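Local coordinates for protein transcriptional repressor PadR (Bacillus cereus, PDB 6JYI) that probably binds DNA as a PadR-like transcription factor, with a winged helix-turn-helix domain and long helices that take part in subunit pairing, at residues G9-L14 / T49-L53; I27-F31 / F43-Y47; L135-Y139 / I152-V156. All blocks are in the same frame, centred on the assembly; numbering follows the deposited sequence.

Contact 1 of 3, residues G9-L14 / T49-L53; sequences GRDVVL and TLRQL
V13 and L53 illustrate how two helices that cross almost at right angles still interlock: the bumps of one enter the hollows of the other. The segments of helices 8-19 and 46-55 run at 82° to each other, with axes 10.3 Å apart. V13 is the central bump. Its CG1, anti to the backbone N (chi1 172°), enters the hollow between two leucines, 3.7 Å from L50 CD2 and 3.8 Å from L53 CD1. Its other branch, CG2, slides past the methyl of T49. That methyl is a bump in its turn: T49 CG2 rests against the backbone of helix 8-19, 3.9 Å from R10 CA, while T49 OG1 is hydrogen-bonded to M45 O. L53 is the forked piece. Beside the branch that meets V13, its CD2 reaches L14 CD1 at 4.2 Å and lies over the centre of one face of the R10 guanidinium, 3.7 Å from R10 NH2. Q52 CG comes obliquely to the same group, 3.8 Å from R10 NH1. Salt bridges from R10 NH2 to E56 and from R10 NE to E84 probably fix the orientation of the guanidinium over L53. No hydrogen bond joins the two segments, so the grip between them is one of apolar shape, while the charge of R10 is met by carboxylates beyond them and its flat face, which carries no N-H directed along its normal, packs on the L53 methyl.

Contact 2 of 3, residues I27-F31 / F43-Y47; sequences IKIVF and FGMIY
I46 drives its CD1 onto the ring of F31 at the heart of a helix-turn-helix, where helix 24-35 meets the start of helix 46-55, by its place in this family probably the recognition helix. The methyl forms a CH-pi contact over one face, 3.9 Å from the ring centroid of F31 and 29° off the ring normal. F31 has its chi1 at -109°, well away from a staggered value, and in this pose its ring offers that face to the isoleucine. Behind CD1, the other branch of I46 works separately: CG2 slides past I27 CG2 at 3.8 Å, so that one side chain touches two successive turns of helix 24-35.

K28, on the outer side of the same helix, shows how a long aliphatic chain can close the margin of such a core. Its CB begins near the F43 ring, 4.1 Å from F43 CE1. The next carbon, CG, turns to the core and meets I46 CD1 at 3.7 Å. K28 CD comes obliquely to the Y47 ring, 3.6 Å from Y47 CE2, the two side chains crossing at about a right angle. The chain bends at chi3 (64°), which brings CE back to F43 CZ at 3.7 Å, before NZ ends the side chain on a partly exposed margin. The lysine is thus threaded between two aromatic rings, each approached obliquely, with its methylenes doing the packing. No hydrogen bond crosses between the segments. F43 in turn presents its ring edge to helix 24-35: the carbonyl K28 O lies in the ring plane, 3.7 Å from F43 CE1, and F31 CB also sits at this edge, 4.2 Å from F43 CD1.

Contact 3 of 3, residues L135-Y139 / I152-V156; sequences LRLKY and ISLDV
Y139 lies flat against L154, and the relation of these two side chains organises the meeting of helices 114-142 and 148-175. L154 CB stands over the centre of one ring face, 3.8 Å from the Y139 centroid and 13° off the normal, a CH-pi contact. With L154 CG anti to its backbone N (chi1 174°), the rest of the leucine runs back across that face in the opposite sense to the tyrosine. Its CD1 reaches 3.8 Å from Y139 CD1 and, one turn along, 3.7 Å from L135 CG.

At the ring edge, S153 OG lies in the plane, as does L135 CD1. A hydrogen bond of 2.8 Å links Y139 OH and S153 OG; S153 OG is also hydrogen-bonded to E150 O, so one hydroxyl links the tyrosine to the preceding turn of helix 148-175. A methylene over the face and a hydrogen bond at the edge probably limit how far the ring can tilt. Y107 of the second subunit packs on S153, and K171 of that subunit makes a salt bridge with D155. Axes 10.6 Å apart and nearly antiparallel mark the arrangement as a helical hairpin, consistent with the C-terminal dimerisation region of PadR-like regulators.

Overall arrangement
Contacts 1 and 2 share helix 46-55 and form one continuous core: along the chain contact 2 is nested inside contact 1, and F31 touches V12 and V13 across them. Both are partly buried and free of hydrogen bonds between their segments; contact 1 borders on arginine with carboxylate partners, contact 2 on lysine and aromatic rings. Contact 3 is more fully buried and joins a different pair of helices, with a hydroxyl bond added to its apolar packing. It lies about 23 Å from contact 1, centre to centre, across the chain's centre. The second subunit touches all three, reaching more residues of contact 3 than of the others, consistent with a larger part for C-terminal helices in pairing.

Contact 1 of 3, residues G9-L14 / T49-L53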
ATOM      1  N   GLY A   9      -9.722  -7.612  -5.941  1.00 25.73           N
ATOM      2  CA  GLY A   9      -9.145  -8.869  -5.482  1.00 25.85           C
ATOM      3  C   GLY A   9      -9.405 -10.049  -6.407  1.00 25.26           C
ATOM      4  O   GLY A   9      -8.523 -10.876  -6.601  1.00 25.60           O
ATOM      5  N   ARG A  10     -10.618 -10.149  -6.945  1.00 24.67           N
ATOM      6  CA  ARG A  10     -10.986 -11.219  -7.867  1.00 26.23           C
ATOM      7  C   ARG A  10     -10.101 -11.172  -9.147  1.00 26.28           C
ATOM      8  O   ARG A  10      -9.699 -12.198  -9.689  1.00 24.49           O
ATOM      9  CB  ARG A  10     -12.440 -11.078  -8.261  1.00 26.89           C
ATOM     10  CG  ARG A  10     -13.423 -11.227  -7.126  1.00 28.04           C
ATOM     11  CD  ARG A  10     -14.750 -10.559  -7.473  1.00 29.88           C
ATOM     12  NE  ARG A  10     -15.372 -11.079  -8.707  1.00 27.66           N
ATOM     13  CZ  ARG A  10     -16.379 -11.948  -8.756  1.00 28.40           C
ATOM     14  NH1 ARG A  10     -16.896 -12.452  -7.638  1.00 30.09           N
ATOM     15  NH2 ARG A  10     -16.881 -12.327  -9.933  1.00 28.62           N
ATOM     16  N   ASP A  11      -9.783  -9.974  -9.590  1.00 26.31           N
ATOM     17  CA  ASP A  11      -8.953  -9.813 -10.824  1.00 27.66           C
ATOM     18  C   ASP A  11      -7.510 -10.149 -10.646  1.00 27.46           C
ATOM     19  O   ASP A  11      -6.856 -10.519 -11.623  1.00 29.19           O
ATOM     20  CB  ASP A  11      -9.110  -8.415 -11.377  1.00 28.35           C
ATOM     21  CG  ASP A  11     -10.518  -8.078 -11.542  1.00 29.61           C
ATOM     22  OD1 ASP A  11     -11.165  -8.803 -12.304  1.00 38.88           O
ATOM     23  OD2 ASP A  11     -11.018  -7.130 -10.893  1.00 32.82           O
ATOM     24  N   VAL A  12      -7.006 -10.078  -9.410  1.00 26.78           N
ATOM     25  CA  VAL A  12      -5.683 -10.599  -9.145  1.00 27.24           C
ATOM     26  C   VAL A  12      -5.644 -12.091  -9.491  1.00 24.76           C
ATOM     27  O   VAL A  12      -4.737 -12.555 -10.204  1.00 23.62           O
ATOM     28  CB  VAL A  12      -5.219 -10.422  -7.666  1.00 28.44           C
ATOM     29  CG1 VAL A  12      -3.889 -11.088  -7.471  1.00 33.05           C
ATOM     30  CG2 VAL A  12      -5.162  -8.931  -7.223  1.00 32.15           C
ATOM     31  N   VAL A  13      -6.640 -12.829  -8.998  1.00 22.26           N
ATOM     32  CA  VAL A  13      -6.738 -14.264  -9.243  1.00 21.46           C
ATOM     33  C   VAL A  13      -6.998 -14.553 -10.701  1.00 20.82           C
ATOM     34  O   VAL A  13      -6.312 -15.370 -11.292  1.00 21.73           O
ATOM     35  CB  VAL A  13      -7.825 -14.914  -8.348  1.00 21.67           C
ATOM     36  CG1 VAL A  13      -8.049 -16.370  -8.740  1.00 21.16           C
ATOM     37  CG2 VAL A  13      -7.404 -14.767  -6.858  1.00 24.14           C
ATOM     38  N   LEU A  14      -7.964 -13.863 -11.310  1.00 20.62           N
ATOM     39  CA  LEU A  14      -8.257 -14.094 -12.749  1.00 20.99           C
ATOM     40  C   LEU A  14      -7.076 -13.787 -13.605  1.00 20.72           C
ATOM     41  O   LEU A  14      -6.728 -14.562 -14.536  1.00 21.89           O
ATOM     42  CB  LEU A  14      -9.474 -13.282 -13.211  1.00 20.57           C
ATOM     43  CG  LEU A  14     -10.780 -13.727 -12.541  1.00 22.07           C
ATOM     44  CD1 LEU A  14     -11.943 -12.702 -12.797  1.00 22.85           C
ATOM     45  CD2 LEU A  14     -11.197 -15.097 -13.071  1.00 20.54           C
ATOM     46  N   THR A  49     -12.094 -16.507  -2.427  1.00 31.16           N
ATOM     47  CA  THR A  49     -12.212 -15.894  -3.749  1.00 29.18           C
ATOM     48  C   THR A  49     -12.263 -16.959  -4.849  1.00 27.80           C
ATOM     49  O   THR A  49     -13.071 -16.854  -5.773  1.00 28.19           O
ATOM     50  CB  THR A  49     -11.070 -14.890  -4.020  1.00 28.76           C
ATOM     51  OG1 THR A  49     -11.106 -13.872  -3.036  1.00 28.23           O
ATOM     52  CG2 THR A  49     -11.209 -14.207  -5.420  1.00 28.39           C
ATOM     53  N   LEU A  50     -11.420 -17.984  -4.745  1.00 27.43           N
ATOM     54  CA  LEU A  50     -11.442 -19.084  -5.692  1.00 27.09           C
ATOM     55  C   LEU A  50     -12.821 -19.765  -5.695  1.00 28.43           C
ATOM     56  O   LEU A  50     -13.419 -19.979  -6.753  1.00 28.16           O
ATOM     57  CB  LEU A  50     -10.335 -20.094  -5.367  1.00 26.92           C
ATOM     58  CG  LEU A  50      -8.911 -19.639  -5.673  1.00 26.21           C
ATOM     59  CD1 LEU A  50      -7.869 -20.513  -4.962  1.00 29.10           C
ATOM     60  CD2 LEU A  50      -8.701 -19.623  -7.178  1.00 24.25           C
ATOM     61  N   ARG A  51     -13.373 -20.011  -4.516  1.00 30.48           N
ATOM     62  CA  ARG A  51     -14.653 -20.725  -4.395  1.00 32.35           C
ATOM     63  C   ARG A  51     -15.779 -19.880  -5.007  1.00 31.84           C
ATOM     64  O   ARG A  51     -16.667 -20.405  -5.672  1.00 31.73           O
ATOM     65  CB  ARG A  51     -14.951 -21.059  -2.923  1.00 34.97           C
ATOM     66  CG  ARG A  51     -16.391 -21.544  -2.625  1.00 41.59           C
ATOM     67  CD  ARG A  51     -16.965 -22.629  -3.594  1.00 48.72           C
ATOM     68  NE  ARG A  51     -16.068 -23.755  -3.882  1.00 52.96           N
ATOM     69  CZ  ARG A  51     -15.699 -24.688  -2.996  1.00 58.22           C
ATOM     70  NH1 ARG A  51     -16.113 -24.629  -1.726  1.00 60.75           N
ATOM     71  NH2 ARG A  51     -14.886 -25.681  -3.372  1.00 58.61           N
ATOM     72  N   GLN A  52     -15.718 -18.570  -4.808  1.00 31.01           N
ATOM     73  CA  GLN A  52     -16.746 -17.678  -5.340  1.00 30.75           C
ATOM     74  C   GLN A  52     -16.678 -17.614  -6.874  1.00 28.87           C
ATOM     75  O   GLN A  52     -17.711 -17.660  -7.582  1.00 28.71           O
ATOM     76  CB  GLN A  52     -16.604 -16.284  -4.746  1.00 30.05           C
ATOM     77  CG  GLN A  52     -17.723 -15.291  -5.215  1.00 31.74           C
ATOM     78  CD  GLN A  52     -19.119 -15.811  -4.935  1.00 33.92           C
ATOM     79  OE1 GLN A  52     -19.364 -16.442  -3.898  1.00 35.49           O
ATOM     80  NE2 GLN A  52     -20.059 -15.551  -5.859  1.00 36.55           N
ATOM     81  N   LEU A  53     -15.459 -17.529  -7.378  1.00 26.60           N
ATOM     82  CA  LEU A  53     -15.240 -17.472  -8.821  1.00 26.11           C
ATOM     83  C   LEU A  53     -15.717 -18.799  -9.438  1.00 26.91           C
ATOM     84  O   LEU A  53     -16.308 -18.805 -10.513  1.00 28.45           O
ATOM     85  CB  LEU A  53     -13.772 -17.180  -9.136  1.00 25.33           C
ATOM     86  CG  LEU A  53     -13.308 -15.762  -8.803  1.00 24.81           C
ATOM     87  CD1 LEU A  53     -11.797 -15.701  -8.908  1.00 25.72           C
ATOM     88  CD2 LEU A  53     -13.976 -14.687  -9.744  1.00 24.46           C
TER

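Contact 2 of 3, residues I27-F31 / F43-Y47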
ATOM      1  N   ILE A  27      -1.006 -20.506  -6.547  1.00 26.70           N
ATOM      2  CA  ILE A  27      -1.605 -19.213  -6.420  1.00 26.36           C
ATOM      3  C   ILE A  27      -1.152 -18.533  -5.120  1.00 26.77           C
ATOM      4  O   ILE A  27      -0.744 -17.356  -5.143  1.00 25.12           O
ATOM      5  CB  ILE A  27      -3.140 -19.302  -6.459  1.00 26.09           C
ATOM      6  CG1 ILE A  27      -3.557 -19.737  -7.863  1.00 27.03           C
ATOM      7  CG2 ILE A  27      -3.743 -17.964  -6.080  1.00 24.30           C
ATOM      8  CD1 ILE A  27      -5.034 -20.090  -7.971  1.00 29.16           C
ATOM      9  N   LYS A  28      -1.196 -19.267  -4.009  1.00 27.74           N
ATOM     10  CA  LYS A  28      -0.724 -18.735  -2.750  1.00 28.59           C
ATOM     11  C   LYS A  28       0.756 -18.292  -2.796  1.00 29.28           C
ATOM     12  O   LYS A  28       1.125 -17.245  -2.264  1.00 27.85           O
ATOM     13  CB  LYS A  28      -0.956 -19.727  -1.601  1.00 32.01           C
ATOM     14  CG  LYS A  28      -2.433 -19.705  -1.121  1.00 33.49           C
ATOM     15  CD  LYS A  28      -2.786 -20.768  -0.096  1.00 35.73           C
ATOM     16  CE  LYS A  28      -2.065 -20.607   1.181  1.00 37.18           C
ATOM     17  NZ  LYS A  28      -2.513 -21.594   2.190  1.00 38.67           N
ATOM     18  N   ILE A  29       1.614 -19.097  -3.395  1.00 29.59           N
ATOM     19  CA  ILE A  29       3.037 -18.748  -3.384  1.00 31.47           C
ATOM     20  C   ILE A  29       3.247 -17.500  -4.241  1.00 29.39           C
ATOM     21  O   ILE A  29       3.960 -16.609  -3.818  1.00 28.98           O
ATOM     22  CB  ILE A  29       3.944 -19.903  -3.818  1.00 32.97           C
ATOM     23  CG1 ILE A  29       3.623 -21.179  -3.018  1.00 35.71           C
ATOM     24  CG2 ILE A  29       5.427 -19.530  -3.594  1.00 36.74           C
ATOM     25  CD1 ILE A  29       4.323 -21.321  -1.656  1.00 42.27           C
ATOM     26  N   VAL A  30       2.614 -17.408  -5.412  1.00 28.13           N
ATOM     27  CA  VAL A  30       2.772 -16.187  -6.247  1.00 29.11           C
ATOM     28  C   VAL A  30       2.308 -14.960  -5.481  1.00 28.53           C
ATOM     29  O   VAL A  30       2.943 -13.912  -5.516  1.00 26.61           O
ATOM     30  CB  VAL A  30       2.040 -16.203  -7.599  1.00 29.30           C
ATOM     31  CG1 VAL A  30       2.576 -14.999  -8.450  1.00 31.96           C
ATOM     32  CG2 VAL A  30       2.353 -17.441  -8.340  1.00 33.62           C
ATOM     33  N   PHE A  31       1.214 -15.114  -4.747  1.00 29.86           N
ATOM     34  CA  PHE A  31       0.735 -14.045  -3.887  1.00 31.16           C
ATOM     35  C   PHE A  31       1.768 -13.616  -2.840  1.00 32.98           C
ATOM     36  O   PHE A  31       2.006 -12.419  -2.653  1.00 32.81           O
ATOM     37  CB  PHE A  31      -0.537 -14.449  -3.155  1.00 32.62           C
ATOM     38  CG  PHE A  31      -1.763 -13.757  -3.639  1.00 35.55           C
ATOM     39  CD1 PHE A  31      -2.142 -12.567  -3.076  1.00 39.54           C
ATOM     40  CD2 PHE A  31      -2.512 -14.285  -4.671  1.00 40.09           C
ATOM     41  CE1 PHE A  31      -3.235 -11.897  -3.486  1.00 39.82           C
ATOM     42  CE2 PHE A  31      -3.656 -13.619  -5.114  1.00 41.07           C
ATOM     43  CZ  PHE A  31      -4.021 -12.414  -4.504  1.00 41.69           C
ATOM     44  N   PHE A  43      -4.485 -11.968   1.265  1.00 46.39           N
ATOM     45  CA  PHE A  43      -3.894 -13.311   1.207  1.00 45.40           C
ATOM     46  C   PHE A  43      -4.864 -14.338   1.741  1.00 44.73           C
ATOM     47  O   PHE A  43      -5.075 -15.387   1.120  1.00 43.60           O
ATOM     48  CB  PHE A  43      -2.580 -13.386   1.989  1.00 46.69           C
ATOM     49  CG  PHE A  43      -1.958 -14.762   2.008  1.00 47.95           C
ATOM     50  CD1 PHE A  43      -1.215 -15.221   0.923  1.00 47.73           C
ATOM     51  CD2 PHE A  43      -2.103 -15.590   3.116  1.00 49.95           C
ATOM     52  CE1 PHE A  43      -0.622 -16.489   0.943  1.00 47.63           C
ATOM     53  CE2 PHE A  43      -1.509 -16.853   3.151  1.00 51.55           C
ATOM     54  CZ  PHE A  43      -0.771 -17.307   2.064  1.00 49.41           C
ATOM     55  N   GLY A  44      -5.452 -14.022   2.888  1.00 45.36           N
ATOM     56  CA  GLY A  44      -6.369 -14.938   3.589  1.00 46.02           C
ATOM     57  C   GLY A  44      -7.653 -15.184   2.814  1.00 44.52           C
ATOM     58  O   GLY A  44      -8.355 -16.170   3.050  1.00 45.49           O
HETATM   59  N   MSE A  45      -7.953 -14.288   1.879  1.00 41.94           N
HETATM   60  CA  MSE A  45      -9.135 -14.423   1.042  1.00 40.87           C
HETATM   61  C   MSE A  45      -8.942 -15.229  -0.269  1.00 37.60           C
HETATM   62  O   MSE A  45      -9.883 -15.350  -1.026  1.00 36.03           O
HETATM   63  CB  MSE A  45      -9.713 -13.034   0.745  1.00 40.67           C
HETATM   64  CG  MSE A  45     -10.427 -12.439   1.992  1.00 46.17           C
HETATM   65 SE   MSE A  45     -11.875 -13.633   2.708  1.00 56.09          SE
HETATM   66  CE  MSE A  45     -12.990 -13.441   1.118  1.00 55.10           C
ATOM     67  N   ILE A  46      -7.761 -15.811  -0.499  1.00 36.45           N
ATOM     68  CA  ILE A  46      -7.510 -16.575  -1.747  1.00 33.72           C
ATOM     69  C   ILE A  46      -8.495 -17.721  -1.962  1.00 33.38           C
ATOM     70  O   ILE A  46      -9.137 -17.798  -2.997  1.00 31.08           O
ATOM     71  CB  ILE A  46      -6.032 -17.078  -1.828  1.00 34.40           C
ATOM     72  CG1 ILE A  46      -5.104 -15.895  -2.044  1.00 34.44           C
ATOM     73  CG2 ILE A  46      -5.828 -18.081  -2.962  1.00 32.10           C
ATOM     74  CD1 ILE A  46      -3.622 -16.273  -2.008  1.00 37.35           C
ATOM     75  N   TYR A  47      -8.628 -18.629  -1.009  1.00 34.63           N
ATOM     76  CA  TYR A  47      -9.577 -19.740  -1.209  1.00 35.76           C
ATOM     77  C   TYR A  47     -11.048 -19.292  -1.293  1.00 35.55           C
ATOM     78  O   TYR A  47     -11.764 -19.726  -2.201  1.00 34.69           O
ATOM     79  CB  TYR A  47      -9.364 -20.880  -0.195  1.00 38.00           C
ATOM     80  CG  TYR A  47      -8.181 -21.727  -0.580  1.00 38.81           C
ATOM     81  CD1 TYR A  47      -8.185 -22.468  -1.772  1.00 39.69           C
ATOM     82  CD2 TYR A  47      -7.045 -21.775   0.217  1.00 42.42           C
ATOM     83  CE1 TYR A  47      -7.098 -23.243  -2.147  1.00 38.28           C
ATOM     84  CE2 TYR A  47      -5.944 -22.547  -0.161  1.00 43.72           C
ATOM     85  CZ  TYR A  47      -5.977 -23.263  -1.357  1.00 41.69           C
ATOM     86  OH  TYR A  47      -4.897 -24.019  -1.742  1.00 41.84           O
TER

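Contact 3 of 3, residues L135-Y139 / I152-V156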
ATOM      1  N   LEU A 135      12.711 -10.072  -4.166  1.00 48.87           N
ATOM      2  CA  LEU A 135      11.804  -9.816  -5.275  1.00 46.23           C
ATOM      3  C   LEU A 135      12.368 -10.173  -6.641  1.00 44.63           C
ATOM      4  O   LEU A 135      11.703 -10.792  -7.447  1.00 42.31           O
ATOM      5  CB  LEU A 135      11.378  -8.347  -5.243  1.00 45.31           C
ATOM      6  CG  LEU A 135      10.075  -7.939  -5.908  1.00 45.58           C
ATOM      7  CD1 LEU A 135       8.941  -8.908  -5.536  1.00 47.20           C
ATOM      8  CD2 LEU A 135       9.743  -6.513  -5.512  1.00 43.62           C
ATOM      9  N   ARG A 136      13.609  -9.784  -6.878  1.00 44.41           N
ATOM     10  CA  ARG A 136      14.270 -10.031  -8.162  1.00 44.47           C
ATOM     11  C   ARG A 136      14.202 -11.549  -8.500  1.00 43.48           C
ATOM     12  O   ARG A 136      13.687 -11.977  -9.540  1.00 42.49           O
ATOM     13  CB  ARG A 136      15.726  -9.490  -8.099  1.00 46.55           C
ATOM     14  CG  ARG A 136      15.954  -8.316  -7.010  1.00 48.89           C
ATOM     15  CD  ARG A 136      17.334  -7.595  -7.083  1.00 55.05           C
ATOM     16  NE  ARG A 136      17.329  -6.405  -7.960  1.00 56.82           N
ATOM     17  CZ  ARG A 136      17.980  -5.255  -7.725  1.00 60.00           C
ATOM     18  NH1 ARG A 136      18.698  -5.071  -6.618  1.00 61.47           N
ATOM     19  NH2 ARG A 136      17.892  -4.254  -8.604  1.00 60.13           N
ATOM     20  N   LEU A 137      14.684 -12.350  -7.576  1.00 43.59           N
ATOM     21  CA  LEU A 137      14.723 -13.804  -7.743  1.00 43.56           C
ATOM     22  C   LEU A 137      13.316 -14.420  -7.933  1.00 41.86           C
ATOM     23  O   LEU A 137      13.103 -15.324  -8.758  1.00 40.75           O
ATOM     24  CB  LEU A 137      15.419 -14.414  -6.545  1.00 46.06           C
ATOM     25  CG  LEU A 137      16.961 -14.486  -6.627  1.00 48.81           C
ATOM     26  CD1 LEU A 137      17.469 -15.317  -5.468  1.00 51.82           C
ATOM     27  CD2 LEU A 137      17.462 -15.054  -7.962  1.00 48.68           C
ATOM     28  N   LYS A 138      12.347 -13.895  -7.202  1.00 40.11           N
ATOM     29  CA  LYS A 138      10.968 -14.362  -7.356  1.00 39.54           C
ATOM     30  C   LYS A 138      10.360 -14.045  -8.731  1.00 37.40           C
ATOM     31  O   LYS A 138       9.592 -14.835  -9.245  1.00 36.92           O
ATOM     32  CB  LYS A 138      10.113 -13.797  -6.236  1.00 39.70           C
ATOM     33  CG  LYS A 138      10.573 -14.234  -4.836  1.00 41.83           C
ATOM     34  CD  LYS A 138      10.793 -15.722  -4.740  1.00 45.76           C
ATOM     35  CE  LYS A 138      10.904 -16.191  -3.304  1.00 49.05           C
ATOM     36  NZ  LYS A 138      11.435 -17.560  -3.292  1.00 47.91           N
ATOM     37  N   TYR A 139      10.701 -12.909  -9.337  1.00 36.56           N
ATOM     38  CA  TYR A 139      10.199 -12.616 -10.699  1.00 35.39           C
ATOM     39  C   TYR A 139      10.802 -13.570 -11.736  1.00 36.05           C
ATOM     40  O   TYR A 139      10.136 -13.964 -12.668  1.00 35.49           O
ATOM     41  CB  TYR A 139      10.457 -11.158 -11.094  1.00 34.84           C
ATOM     42  CG  TYR A 139       9.361 -10.190 -10.749  1.00 33.09           C
ATOM     43  CD1 TYR A 139       9.080  -9.868  -9.432  1.00 34.30           C
ATOM     44  CD2 TYR A 139       8.616  -9.579 -11.741  1.00 32.31           C
ATOM     45  CE1 TYR A 139       8.106  -8.937  -9.118  1.00 32.60           C
ATOM     46  CE2 TYR A 139       7.614  -8.661 -11.433  1.00 32.22           C
ATOM     47  CZ  TYR A 139       7.374  -8.344 -10.121  1.00 32.32           C
ATOM     48  OH  TYR A 139       6.393  -7.436  -9.811  1.00 35.92           O
ATOM     49  N   ILE A 152       8.291  -3.536 -15.503  1.00 25.99           N
ATOM     50  CA  ILE A 152       8.010  -2.232 -14.847  1.00 25.12           C
ATOM     51  C   ILE A 152       7.561  -2.432 -13.389  1.00 25.52           C
ATOM     52  O   ILE A 152       8.049  -1.731 -12.499  1.00 24.99           O
ATOM     53  CB  ILE A 152       7.007  -1.364 -15.641  1.00 24.73           C
ATOM     54  CG1 ILE A 152       7.551  -1.096 -17.039  1.00 24.03           C
ATOM     55  CG2 ILE A 152       6.666  -0.017 -14.890  1.00 24.23           C
ATOM     56  CD1 ILE A 152       6.581  -0.384 -17.991  1.00 26.45           C
ATOM     57  N   SER A 153       6.694  -3.401 -13.121  1.00 25.46           N
ATOM     58  CA  SER A 153       6.228  -3.615 -11.732  1.00 26.69           C
ATOM     59  C   SER A 153       7.375  -3.909 -10.801  1.00 27.29           C
ATOM     60  O   SER A 153       7.450  -3.353  -9.711  1.00 27.99           O
ATOM     61  CB  SER A 153       5.108  -4.692 -11.604  1.00 27.01           C
ATOM     62  OG  SER A 153       5.514  -5.982 -11.986  1.00 31.05           O
ATOM     63  N   LEU A 154       8.294  -4.776 -11.231  1.00 26.38           N
ATOM     64  CA  LEU A 154       9.496  -5.061 -10.461  1.00 26.41           C
ATOM     65  C   LEU A 154      10.360  -3.843 -10.249  1.00 26.94           C
ATOM     66  O   LEU A 154      10.755  -3.536  -9.102  1.00 26.88           O
ATOM     67  CB  LEU A 154      10.333  -6.145 -11.158  1.00 26.55           C
ATOM     68  CG  LEU A 154      11.699  -6.511 -10.612  1.00 28.05           C
ATOM     69  CD1 LEU A 154      11.588  -7.001  -9.151  1.00 31.02           C
ATOM     70  CD2 LEU A 154      12.392  -7.565 -11.549  1.00 27.28           C
ATOM     71  N   ASP A 155      10.713  -3.178 -11.345  1.00 27.25           N
ATOM     72  CA  ASP A 155      11.699  -2.090 -11.268  1.00 27.87           C
ATOM     73  C   ASP A 155      11.147  -0.889 -10.501  1.00 27.77           C
ATOM     74  O   ASP A 155      11.884  -0.212  -9.805  1.00 27.19           O
ATOM     75  CB  ASP A 155      12.121  -1.644 -12.647  1.00 27.96           C
ATOM     76  CG  ASP A 155      12.921  -2.707 -13.379  1.00 30.19           C
ATOM     77  OD1 ASP A 155      13.131  -3.794 -12.804  1.00 31.69           O
ATOM     78  OD2 ASP A 155      13.325  -2.437 -14.519  1.00 31.28           O
ATOM     79  N   VAL A 156       9.857  -0.625 -10.628  1.00 27.60           N
ATOM     80  CA  VAL A 156       9.263   0.466  -9.846  1.00 27.56           C
ATOM     81  C   VAL A 156       9.320   0.141  -8.355  1.00 29.34           C
ATOM     82  O   VAL A 156       9.721   0.984  -7.511  1.00 28.32           O
ATOM     83  CB  VAL A 156       7.853   0.819 -10.346  1.00 27.87           C
ATOM     84  CG1 VAL A 156       7.171   1.857  -9.452  1.00 28.23           C
ATOM     85  CG2 VAL A 156       7.942   1.372 -11.773  1.00 25.74           C
TER